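Local coordinates for protein UDP-L-Rhamnose Synthase (Acanthamoeba polyphaga mimivirus, PDB 7JID) that probably carries out a late, NADP-linked step in making the nucleotide sugar UDP-L-rhamnose, as a viral oxidoreductase with a Rossmann-type nucleotide-binding fold, at residues A[189-194]-A[219-224]; A[161-166]-A[256-261]; A[42-47]-A[94-99]. All blocks are in the same frame, centred on the assembly; numbering follows the deposited sequence.

Contact 1. Residues A[189-194]-A[219-224]; sequences PNSMTI and PGLVSH. With AWU ([[(2~{R},3~{S},4~{R},5~{R})-5-[2,4-bis(oxidanylidene)pyrimidin-1-yl]-3,4-bis(oxidanyl)oxolan-2-yl]methoxy-oxidanyl-phosphoryl] [(2~{R},3~{R},4~{R},5~{R},6~{S})-6-methyl-3,4,5-tris(oxidanyl)oxan-2-yl] hydrogen phosphate), chain C.
N190 and V222 form a single antiparallel bridge, a hydrogen-bonded pair, where the loops 189-194 and 219-224 pass with their directions 106° apart. N190 N gives to V222 O at 2.9 Å, and V222 N returns to N190 O at 3.0 Å; the CA hydrogens of P189 and L221 lean on the same two oxygens. Outside the bridge, water 2 joins the two loops by accepting from M192 N and probably donating to G220 O. G220, with a positive phi of 87°, adopts a backbone shape that glycine tolerates easily.

Around this bridge the apolar chains pack closely. L221 lays CD2 against the peptide between N190 and S191, 3.3 Å from N190 C, and its CB meets CB of the compact ring of P189. M192 and V222 cross at about a right angle, M192 CE and SD both touching V222 CG1, with CE at 3.7 Å. With chi1 at 69°, V222 CG1 sits between N and the carbonyl carbon, where M192 meets it, and I277 of helix 277-287 packs on both side chains.

The polar side chains face other partners. N190 suits its buried place because its amide both accepts and donates: OD1 takes R163 NH1 and N260 N, while ND2 gives to I188 O and N259 OD1. ND2 also lies near the plane at the edge of the H224 ring. S223, the N-cap of helix 224-234, caps a backbone N with its OG while E226 accepts from S223 N, in the manner of a capping box.

That helix start presents H224, whose NE2 shares a hydrogen bond of 2.8 Å with the ribose hydroxyl O3C of the bound UDP-sugar. The bridge thus satisfies its own buried polar groups, while H224 NE2 could meet O3C as donor or acceptor.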
loop_
_atom_site.group_PDB
_atom_site.type_symbol
_atom_site.label_atom_id
_atom_site.label_comp_id
_atom_site.label_asym_id
_atom_site.label_seq_id
_atom_site.Cartn_x
_atom_site.Cartn_y
_atom_site.Cartn_z
ATOM N N PRO A 189 16.702 13.438 20.610
ATOM C CA PRO A 189 17.845 12.919 19.840
ATOM C C PRO A 189 17.350 12.045 18.680
ATOM O O PRO A 189 16.524 11.159 18.877
ATOM C CB PRO A 189 18.678 12.139 20.862
ATOM C CG PRO A 189 18.290 12.768 22.184
ATOM C CD PRO A 189 16.826 13.078 22.031
ATOM N N ASN A 190 17.972 12.199 17.518
ATOM C CA ASN A 190 17.508 11.512 16.302
ATOM C C ASN A 190 18.648 11.297 15.314
ATOM O O ASN A 190 19.622 12.103 15.316
ATOM C CB ASN A 190 16.493 12.396 15.590
ATOM C CG ASN A 190 15.075 12.092 15.990
ATOM O OD1 ASN A 190 14.511 11.099 15.530
ATOM N ND2 ASN A 190 14.491 12.972 16.825
ATOM N N SER A 191 18.517 10.249 14.520
ATOM C CA SER A 191 19.340 10.007 13.325
ATOM C C SER A 191 18.862 10.937 12.226
ATOM O O SER A 191 17.645 10.913 11.899
ATOM C CB SER A 191 19.313 8.600 12.909
ATOM O OG SER A 191 19.998 7.752 13.823
ATOM N N MET A 192 19.790 11.643 11.599
ATOM C CA MET A 192 19.474 12.614 10.528
ATOM C C MET A 192 20.484 12.477 9.395
ATOM O O MET A 192 21.529 11.948 9.621
ATOM C CB MET A 192 19.441 14.064 11.024
ATOM C CG MET A 192 18.811 14.225 12.378
ATOM S SD MET A 192 18.440 15.966 12.699
ATOM C CE MET A 192 17.672 15.851 14.342
ATOM N N THR A 193 20.122 13.006 8.237
ATOM C CA THR A 193 20.884 12.889 6.970
ATOM C C THR A 193 21.324 14.274 6.526
ATOM O O THR A 193 20.461 15.087 6.204
ATOM C CB THR A 193 20.020 12.261 5.879
ATOM O OG1 THR A 193 19.587 10.961 6.283
ATOM C CG2 THR A 193 20.784 12.065 4.585
ATOM N N ILE A 194 22.645 14.528 6.489
ATOM C CA ILE A 194 23.177 15.764 5.885
ATOM C C ILE A 194 23.370 15.520 4.387
ATOM O O ILE A 194 24.246 14.742 4.019
ATOM C CB ILE A 194 24.460 16.254 6.567
ATOM C CG1 ILE A 194 24.192 16.525 8.062
ATOM C CG2 ILE A 194 24.922 17.500 5.825
ATOM C CD1 ILE A 194 25.412 16.831 8.825
ATOM N N PRO A 219 26.273 8.870 11.078
ATOM C CA PRO A 219 26.360 8.109 12.323
ATOM C C PRO A 219 25.981 8.949 13.553
ATOM O O PRO A 219 26.363 10.137 13.624
ATOM C CB PRO A 219 27.800 7.642 12.353
ATOM C CG PRO A 219 28.116 7.470 10.898
ATOM C CD PRO A 219 27.440 8.658 10.191
ATOM N N GLY A 220 25.268 8.319 14.487
ATOM C CA GLY A 220 24.966 8.927 15.787
ATOM C C GLY A 220 23.706 9.777 15.797
ATOM O O GLY A 220 22.894 9.769 14.853
ATOM N N LEU A 221 23.472 10.384 16.952
ATOM C CA LEU A 221 22.253 11.140 17.290
ATOM C C LEU A 221 22.546 12.593 17.553
ATOM O O LEU A 221 23.593 12.910 18.155
ATOM C CB LEU A 221 21.662 10.508 18.554
ATOM C CG LEU A 221 21.105 9.099 18.420
ATOM C CD1 LEU A 221 20.716 8.571 19.805
ATOM C CD2 LEU A 221 19.936 9.056 17.425
ATOM N N VAL A 222 21.634 13.451 17.146
ATOM C CA VAL A 222 21.652 14.881 17.479
ATOM C C VAL A 222 20.232 15.277 17.827
ATOM O O VAL A 222 19.262 14.734 17.270
ATOM C CB VAL A 222 22.227 15.731 16.336
ATOM C CG1 VAL A 222 21.290 15.762 15.127
ATOM C CG2 VAL A 222 22.629 17.101 16.845
ATOM N N SER A 223 20.100 16.243 18.708
ATOM C CA SER A 223 18.768 16.787 19.066
ATOM C C SER A 223 18.569 18.151 18.444
ATOM O O SER A 223 19.534 18.836 18.105
ATOM C CB SER A 223 18.555 16.888 20.546
ATOM O OG SER A 223 19.386 17.901 21.064
ATOM N N HIS A 224 17.321 18.546 18.416
ATOM C CA HIS A 224 16.923 19.904 17.970
ATOM C C HIS A 224 17.669 20.917 18.847
ATOM O O HIS A 224 18.157 21.918 18.328
ATOM C CB HIS A 224 15.415 20.065 18.074
ATOM C CG HIS A 224 14.588 18.986 17.462
ATOM N ND1 HIS A 224 14.719 17.641 17.817
ATOM C CD2 HIS A 224 13.604 19.043 16.549
ATOM C CE1 HIS A 224 13.820 16.937 17.146
ATOM N NE2 HIS A 224 13.157 17.762 16.355
HETATM P PA AWU C . 8.041 18.388 10.332
HETATM O O1A AWU C . 6.614 18.197 10.683
HETATM O O2A AWU C . 8.487 19.754 9.839
HETATM O O3A AWU C . 8.647 17.486 9.117
HETATM P PB AWU C . 8.078 16.032 8.586
HETATM O O1B AWU C . 7.863 14.970 9.691
HETATM O O2B AWU C . 6.932 16.309 7.587
HETATM O O3B AWU C . 9.402 15.582 7.808
HETATM C "C5'" AWU C . 9.821 13.000 5.299
HETATM O "O5'" AWU C . 9.721 14.257 5.939
HETATM C "C4'" AWU C . 11.106 12.311 5.727
HETATM O "O4'" AWU C . 11.172 10.953 5.238
HETATM C "C3'" AWU C . 11.157 12.276 7.219
HETATM O "O3'" AWU C . 12.459 11.913 7.595
HETATM C "C2'" AWU C . 10.923 13.641 7.860
HETATM C "C1'" AWU C . 9.749 14.317 7.303
HETATM N N1 AWU C . 8.669 20.052 15.210
HETATM C C2 AWU C . 8.799 20.887 16.306
HETATM O O2 AWU C . 9.810 20.808 17.033
HETATM N N3 AWU C . 7.870 21.879 16.481
HETATM C C4 AWU C . 6.756 21.968 15.707
HETATM O O4 AWU C . 5.947 22.944 15.926
HETATM C C5 AWU C . 6.637 21.137 14.591
HETATM C C6 AWU C . 7.547 20.102 14.405
HETATM C C1C AWU C . 9.666 18.972 14.964
HETATM C C2C AWU C . 9.113 17.570 14.704
HETATM C C3C AWU C . 10.229 16.950 13.825
HETATM C C4C AWU C . 10.721 18.151 13.084
HETATM C C5C AWU C . 10.327 18.222 11.624
HETATM C "C6'" AWU C . 9.799 13.325 3.806
HETATM O "O2'" AWU C . 12.003 14.475 7.498
HETATM O O2C AWU C . 8.989 16.900 15.933
HETATM O O3C AWU C . 11.309 16.500 14.624
HETATM O O4C AWU C . 10.175 19.315 13.691
HETATM O O5C AWU C . 8.899 17.996 11.578
HETATM O O HOH W 1 22.394 7.537 12.517
HETATM O O HOH W 2 22.323 11.229 12.609
#

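Contact 2. Residues A[161-166]-A[256-261]; sequences RIRMPI and DRSNNL. With AWU ([[(2~{R},3~{S},4~{R},5~{R})-5-[2,4-bis(oxidanylidene)pyrimidin-1-yl]-3,4-bis(oxidanyl)oxolan-2-yl]methoxy-oxidanyl-phosphoryl] [(2~{R},3~{R},4~{R},5~{R},6~{S})-6-methyl-3,4,5-tris(oxidanyl)oxan-2-yl] hydrogen phosphate), chain C.
R163 reaches across to S258 and N260 from the chain that leaves strand 157-162. Its chain is bent at chi3 (70°), which places NE. NH2 makes a weak hydrogen bond to S258 OG at 3.3 Å, and S258 O lies near the guanidinium plane, 2.9 Å from the same nitrogen. NH1 turns to the loop 189-194, where S191 O accepts it. One face of the guanidinium is met by N260, which comes tip to tip with its amide plane turned 41° away. N260 ND2 stands 3.2 Å above the guanidinium plane, toward its rim; being a donor, it finds no acceptor there and gives to F113 O and G110 O instead. S258 OG also pairs with F113 O, so asparagine and serine share that loop as a partner.

M164 comes next, with both backbone angles positive. Its N points at the sugar, donating to O3' of the UDP-sugar at 2.9 Å and weakly to O2'. The slim, extended thioether chain carries CE across to within 3.7 Å of S258 O, and the same methyl lies near the ribose hydroxyl O3C. P165 then sets CD against O2' of the sugar, where a ring with no N-H can pack but not donate.

On the second segment R257 grips one phosphate of the diphosphate: NE at 2.9 Å and NH2 at 2.8 Å both donate to its O1A, a fork that arginine is built to offer. D71 forms a salt bridge with NH1, and probably helps fix the group's rotation. R163 thus holds backbone and side-chain oxygens of the protein, while R257 probably offsets phosphate charge in a pocket lined by both segments.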
loop_
_atom_site.group_PDB
_atom_site.type_symbol
_atom_site.label_atom_id
_atom_site.label_comp_id
_atom_site.label_asym_id
_atom_site.label_seq_id
_atom_site.Cartn_x
_atom_site.Cartn_y
_atom_site.Cartn_z
ATOM N N ARG A 161 17.344 4.592 3.415
ATOM C CA ARG A 161 16.514 5.238 4.456
ATOM C C ARG A 161 17.145 6.523 4.992
ATOM O O ARG A 161 18.056 6.505 5.852
ATOM C CB ARG A 161 16.311 4.209 5.570
ATOM C CG ARG A 161 15.558 2.956 5.186
ATOM C CD ARG A 161 15.446 2.158 6.458
ATOM N NE ARG A 161 14.850 0.863 6.348
ATOM C CZ ARG A 161 15.095 -0.157 7.165
ATOM N NH1 ARG A 161 16.053 -0.062 8.077
ATOM N NH2 ARG A 161 14.408 -1.275 7.007
ATOM N N ILE A 162 16.728 7.682 4.457
ATOM C CA ILE A 162 17.172 8.990 5.006
ATOM C C ILE A 162 16.168 9.400 6.090
ATOM O O ILE A 162 15.023 8.918 6.070
ATOM C CB ILE A 162 17.337 10.061 3.923
ATOM C CG1 ILE A 162 16.027 10.300 3.167
ATOM C CG2 ILE A 162 18.504 9.692 3.017
ATOM C CD1 ILE A 162 16.003 11.662 2.497
ATOM N N ARG A 163 16.601 10.299 6.931
ATOM C CA ARG A 163 15.680 10.956 7.878
ATOM C C ARG A 163 15.994 12.425 7.978
ATOM O O ARG A 163 17.187 12.798 7.982
ATOM C CB ARG A 163 15.785 10.344 9.266
ATOM C CG ARG A 163 15.461 8.869 9.298
ATOM C CD ARG A 163 15.410 8.307 10.714
ATOM N NE ARG A 163 14.252 8.818 11.442
ATOM C CZ ARG A 163 14.239 9.460 12.610
ATOM N NH1 ARG A 163 15.345 9.913 13.158
ATOM N NH2 ARG A 163 13.096 9.768 13.170
ATOM N N MET A 164 14.973 13.226 8.246
ATOM C CA MET A 164 15.154 14.646 8.652
ATOM C C MET A 164 16.284 15.288 7.847
ATOM O O MET A 164 17.253 15.870 8.381
ATOM C CB MET A 164 15.479 14.717 10.140
ATOM C CG MET A 164 14.357 14.054 10.936
ATOM S SD MET A 164 14.726 13.876 12.667
ATOM C CE MET A 164 13.105 13.454 13.296
ATOM N N PRO A 165 16.202 15.238 6.494
ATOM C CA PRO A 165 17.310 15.714 5.686
ATOM C C PRO A 165 17.632 17.201 5.864
ATOM O O PRO A 165 16.718 18.023 6.031
ATOM C CB PRO A 165 16.866 15.483 4.242
ATOM C CG PRO A 165 15.391 15.236 4.311
ATOM C CD PRO A 165 15.122 14.645 5.695
ATOM N N ILE A 166 18.938 17.508 5.897
ATOM C CA ILE A 166 19.516 18.856 6.153
ATOM C C ILE A 166 20.384 19.268 4.961
ATOM O O ILE A 166 21.071 18.407 4.424
ATOM C CB ILE A 166 20.350 18.821 7.432
ATOM C CG1 ILE A 166 19.491 18.610 8.686
ATOM C CG2 ILE A 166 21.219 20.069 7.576
ATOM C CD1 ILE A 166 20.276 18.077 9.846
ATOM N N ASP A 256 1.537 12.190 14.755
ATOM C CA ASP A 256 2.794 12.093 15.526
ATOM C C ASP A 256 4.000 12.073 14.574
ATOM O O ASP A 256 3.830 12.254 13.348
ATOM C CB ASP A 256 2.788 10.811 16.351
ATOM C CG ASP A 256 3.650 10.809 17.603
ATOM O OD1 ASP A 256 4.399 11.803 17.845
ATOM O OD2 ASP A 256 3.570 9.811 18.355
ATOM N N ARG A 257 5.187 12.050 15.172
ATOM C CA ARG A 257 6.484 12.091 14.437
ATOM C C ARG A 257 7.368 10.949 14.939
ATOM O O ARG A 257 7.367 10.574 16.132
ATOM C CB ARG A 257 7.192 13.441 14.528
ATOM C CG ARG A 257 6.460 14.632 13.928
ATOM C CD ARG A 257 6.220 14.461 12.460
ATOM N NE ARG A 257 5.701 15.662 11.828
ATOM C CZ ARG A 257 4.421 15.913 11.594
ATOM N NH1 ARG A 257 3.472 15.087 11.993
ATOM N NH2 ARG A 257 4.114 17.013 10.927
ATOM N N SER A 258 8.080 10.346 13.995
ATOM C CA SER A 258 9.035 9.250 14.243
ATOM C C SER A 258 10.283 9.816 14.953
ATOM O O SER A 258 10.813 10.861 14.520
ATOM C CB SER A 258 9.453 8.670 12.935
ATOM O OG SER A 258 10.491 7.725 13.082
ATOM N N ASN A 259 10.743 9.136 15.987
ATOM C CA ASN A 259 12.002 9.492 16.692
ATOM C C ASN A 259 12.793 8.212 16.879
ATOM O O ASN A 259 12.247 7.307 17.547
ATOM C CB ASN A 259 11.737 10.158 18.049
ATOM C CG ASN A 259 11.095 11.507 17.872
ATOM O OD1 ASN A 259 11.753 12.482 17.582
ATOM N ND2 ASN A 259 9.777 11.563 18.037
ATOM N N ASN A 260 14.040 8.136 16.407
ATOM C CA ASN A 260 14.791 6.863 16.496
ATOM C C ASN A 260 16.291 7.127 16.308
ATOM O O ASN A 260 16.679 8.204 15.848
ATOM C CB ASN A 260 14.210 5.835 15.533
ATOM C CG ASN A 260 14.481 6.165 14.077
ATOM O OD1 ASN A 260 15.628 6.373 13.723
ATOM N ND2 ASN A 260 13.423 6.139 13.286
ATOM N N LEU A 261 17.054 6.104 16.641
ATOM C CA LEU A 261 18.420 5.838 16.136
ATOM C C LEU A 261 18.358 4.750 15.084
ATOM O O LEU A 261 17.776 3.663 15.383
ATOM C CB LEU A 261 19.302 5.358 17.290
ATOM C CG LEU A 261 20.688 4.815 16.920
ATOM C CD1 LEU A 261 21.572 5.909 16.357
ATOM C CD2 LEU A 261 21.364 4.161 18.129
HETATM P PA AWU C . 8.041 18.388 10.332
HETATM O O1A AWU C . 6.614 18.197 10.683
HETATM O O2A AWU C . 8.487 19.754 9.839
HETATM O O3A AWU C . 8.647 17.486 9.117
HETATM P PB AWU C . 8.078 16.032 8.586
HETATM O O1B AWU C . 7.863 14.970 9.691
HETATM O O2B AWU C . 6.932 16.309 7.587
HETATM O O3B AWU C . 9.402 15.582 7.808
HETATM C "C5'" AWU C . 9.821 13.000 5.299
HETATM O "O5'" AWU C . 9.721 14.257 5.939
HETATM C "C4'" AWU C . 11.106 12.311 5.727
HETATM O "O4'" AWU C . 11.172 10.953 5.238
HETATM C "C3'" AWU C . 11.157 12.276 7.219
HETATM O "O3'" AWU C . 12.459 11.913 7.595
HETATM C "C2'" AWU C . 10.923 13.641 7.860
HETATM C "C1'" AWU C . 9.749 14.317 7.303
HETATM N N1 AWU C . 8.669 20.052 15.210
HETATM C C2 AWU C . 8.799 20.887 16.306
HETATM O O2 AWU C . 9.810 20.808 17.033
HETATM N N3 AWU C . 7.870 21.879 16.481
HETATM C C4 AWU C . 6.756 21.968 15.707
HETATM O O4 AWU C . 5.947 22.944 15.926
HETATM C C5 AWU C . 6.637 21.137 14.591
HETATM C C6 AWU C . 7.547 20.102 14.405
HETATM C C1C AWU C . 9.666 18.972 14.964
HETATM C C2C AWU C . 9.113 17.570 14.704
HETATM C C3C AWU C . 10.229 16.950 13.825
HETATM C C4C AWU C . 10.721 18.151 13.084
HETATM C C5C AWU C . 10.327 18.222 11.624
HETATM C "C6'" AWU C . 9.799 13.325 3.806
HETATM O "O2'" AWU C . 12.003 14.475 7.498
HETATM O O2C AWU C . 8.989 16.900 15.933
HETATM O O3C AWU C . 11.309 16.500 14.624
HETATM O O4C AWU C . 10.175 19.315 13.691
HETATM O O5C AWU C . 8.899 17.996 11.578
#

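Contact 3. Residues A[42-47]-A[94-99]; sequences AVEREI and AFICQK
E44 OE2 is gripped twice: K99 NZ donates to it at 2.8 Å in a salt bridge, and Y100 OH forms a second hydrogen bond. The lysine comes to the syn lone pair, on the side of the other carboxylate oxygen. Both chains are extended and they cross at about a right angle. Long chains with charged ends suit the outer margin of the helix pair, where K99 is exposed to solvent and the carbon chains can span the gap.

Beneath that bridge I96 fills the interface. Its CD1 presses on V43 CG1 at 3.5 Å, tighter than usual for two carbons, and comes near E44 N as well. Its other branch, CG2, meets I47 CD1 at 3.8 Å, so the two arms of one branched residue serve two turns of the facing helix. I47 CD1 also touches C97 SG at 3.9 Å, a short side chain that lies beside I96. The axes of segments 42-47 and 94-99 approach to 10.1 Å and cross at -31°, running roughly the same way, as expected for neighbouring helices on one side of a Rossmann sheet of parallel strands.

F95, on another side of helix 79-99, has its ring edge-to-face with F153 and stacked on F152 of the second subunit, so this helix also serves the dimer. Between the helices themselves, branched aliphatic chains supply the close packing, and the salt bridge, with Y100 OH probably helping to fix the carboxylate, closes the seam at the solvent side.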
loop_
_atom_site.group_PDB
_atom_site.type_symbol
_atom_site.label_atom_id
_atom_site.label_comp_id
_atom_site.label_asym_id
_atom_site.label_seq_id
_atom_site.Cartn_x
_atom_site.Cartn_y
_atom_site.Cartn_z
ATOM N N ALA A 42 3.269 3.942 -19.029
ATOM C CA ALA A 42 4.110 5.069 -19.503
ATOM C C ALA A 42 5.561 4.891 -19.007
ATOM O O ALA A 42 6.525 5.183 -19.768
ATOM C CB ALA A 42 3.537 6.389 -19.078
ATOM N N VAL A 43 5.734 4.417 -17.768
ATOM C CA VAL A 43 7.089 4.190 -17.191
ATOM C C VAL A 43 7.818 3.161 -18.069
ATOM O O VAL A 43 9.006 3.395 -18.443
ATOM C CB VAL A 43 6.985 3.671 -15.746
ATOM C CG1 VAL A 43 8.329 3.161 -15.272
ATOM C CG2 VAL A 43 6.416 4.748 -14.836
ATOM N N GLU A 44 7.152 2.053 -18.397
ATOM C CA GLU A 44 7.828 0.974 -19.157
ATOM C C GLU A 44 8.134 1.495 -20.563
ATOM O O GLU A 44 9.224 1.204 -21.046
ATOM C CB GLU A 44 6.992 -0.292 -19.222
ATOM C CG GLU A 44 7.678 -1.351 -20.060
ATOM C CD GLU A 44 7.195 -2.755 -19.835
ATOM O OE1 GLU A 44 6.208 -2.935 -19.094
ATOM O OE2 GLU A 44 7.820 -3.664 -20.389
ATOM N N ARG A 45 7.240 2.264 -21.175
ATOM C CA ARG A 45 7.527 2.859 -22.505
ATOM C C ARG A 45 8.755 3.767 -22.373
ATOM O O ARG A 45 9.644 3.697 -23.260
ATOM C CB ARG A 45 6.313 3.603 -23.066
ATOM C CG ARG A 45 5.202 2.700 -23.595
ATOM C CD ARG A 45 4.156 3.537 -24.352
ATOM N NE ARG A 45 3.430 4.520 -23.544
ATOM C CZ ARG A 45 2.369 4.250 -22.767
ATOM N NH1 ARG A 45 1.898 3.017 -22.674
ATOM N NH2 ARG A 45 1.785 5.214 -22.076
ATOM N N GLU A 46 8.821 4.597 -21.330
ATOM C CA GLU A 46 9.923 5.584 -21.171
ATOM C C GLU A 46 11.239 4.835 -20.969
ATOM O O GLU A 46 12.246 5.213 -21.609
ATOM C CB GLU A 46 9.674 6.567 -20.035
ATOM C CG GLU A 46 10.735 7.644 -19.954
ATOM C CD GLU A 46 10.316 8.856 -19.151
ATOM O OE1 GLU A 46 9.629 8.662 -18.134
ATOM O OE2 GLU A 46 10.647 9.990 -19.528
ATOM N N ILE A 47 11.249 3.826 -20.117
ATOM C CA ILE A 47 12.471 3.044 -19.797
ATOM C C ILE A 47 12.917 2.264 -21.033
ATOM O O ILE A 47 14.122 2.245 -21.310
ATOM C CB ILE A 47 12.226 2.155 -18.574
ATOM C CG1 ILE A 47 12.270 3.055 -17.345
ATOM C CG2 ILE A 47 13.222 1.031 -18.491
ATOM C CD1 ILE A 47 11.980 2.379 -16.033
ATOM N N ALA A 94 10.281 -0.348 -9.227
ATOM C CA ALA A 94 10.986 -1.595 -8.851
ATOM C C ALA A 94 10.676 -2.696 -9.876
ATOM O O ALA A 94 11.633 -3.318 -10.426
ATOM C CB ALA A 94 10.649 -2.059 -7.474
ATOM N N PHE A 95 9.406 -2.930 -10.163
ATOM C CA PHE A 95 9.025 -4.063 -11.039
ATOM C C PHE A 95 9.639 -3.843 -12.416
ATOM O O PHE A 95 10.155 -4.799 -13.012
ATOM C CB PHE A 95 7.518 -4.195 -11.208
ATOM C CG PHE A 95 6.846 -4.927 -10.072
ATOM C CD1 PHE A 95 7.106 -6.247 -9.829
ATOM C CD2 PHE A 95 5.963 -4.276 -9.232
ATOM C CE1 PHE A 95 6.543 -6.922 -8.760
ATOM C CE2 PHE A 95 5.362 -4.957 -8.196
ATOM C CZ PHE A 95 5.656 -6.267 -7.931
ATOM N N ILE A 96 9.508 -2.645 -12.942
ATOM C CA ILE A 96 9.910 -2.366 -14.355
ATOM C C ILE A 96 11.429 -2.285 -14.443
ATOM O O ILE A 96 12.014 -2.894 -15.384
ATOM C CB ILE A 96 9.203 -1.111 -14.879
ATOM C CG1 ILE A 96 7.680 -1.313 -14.977
ATOM C CG2 ILE A 96 9.777 -0.721 -16.230
ATOM C CD1 ILE A 96 6.938 -0.007 -15.179
ATOM N N CYS A 97 12.114 -1.634 -13.501
ATOM C CA CYS A 97 13.608 -1.624 -13.533
ATOM C C CYS A 97 14.138 -3.056 -13.453
ATOM O O CYS A 97 15.051 -3.364 -14.241
ATOM C CB CYS A 97 14.196 -0.715 -12.466
ATOM S SG CYS A 97 13.865 0.993 -12.868
ATOM N N GLN A 98 13.556 -3.903 -12.605
ATOM C CA GLN A 98 13.975 -5.306 -12.437
ATOM C C GLN A 98 13.813 -6.030 -13.769
ATOM O O GLN A 98 14.751 -6.758 -14.190
ATOM C CB GLN A 98 13.158 -5.965 -11.348
ATOM C CG GLN A 98 13.553 -7.410 -11.134
ATOM C CD GLN A 98 12.714 -8.054 -10.070
ATOM O OE1 GLN A 98 11.489 -8.221 -10.194
ATOM N NE2 GLN A 98 13.395 -8.523 -9.046
ATOM N N LYS A 99 12.668 -5.855 -14.423
ATOM C CA LYS A 99 12.414 -6.570 -15.692
ATOM C C LYS A 99 13.498 -6.212 -16.704
ATOM O O LYS A 99 13.962 -7.161 -17.388
ATOM C CB LYS A 99 11.030 -6.216 -16.230
ATOM C CG LYS A 99 10.770 -6.623 -17.679
ATOM C CD LYS A 99 9.321 -6.351 -18.098
ATOM C CE LYS A 99 9.024 -6.716 -19.539
ATOM N NZ LYS A 99 7.607 -6.435 -19.890
#

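Overall arrangement
From the N terminus, contact 3 closes first, joining helix 40-50 to helix 79-99 within the Rossmann part of the chain; its loop is complete before the others open. Contact 2 then spans the long way from the end of strand 157-162 to the loop before helix 265-270. Contact 1 lies wholly within that span, tying the loop before helix 195-207 to the start of helix 224-234. Contacts 1 and 2 touch, their centres 8 Å apart, and both reach the UDP-sugar. Contacts 1 and 3 lie on opposite sides of the chain's centre, about 35 Å between centres; the side chain of V43 in contact 3 is about 7 Å from the NADP.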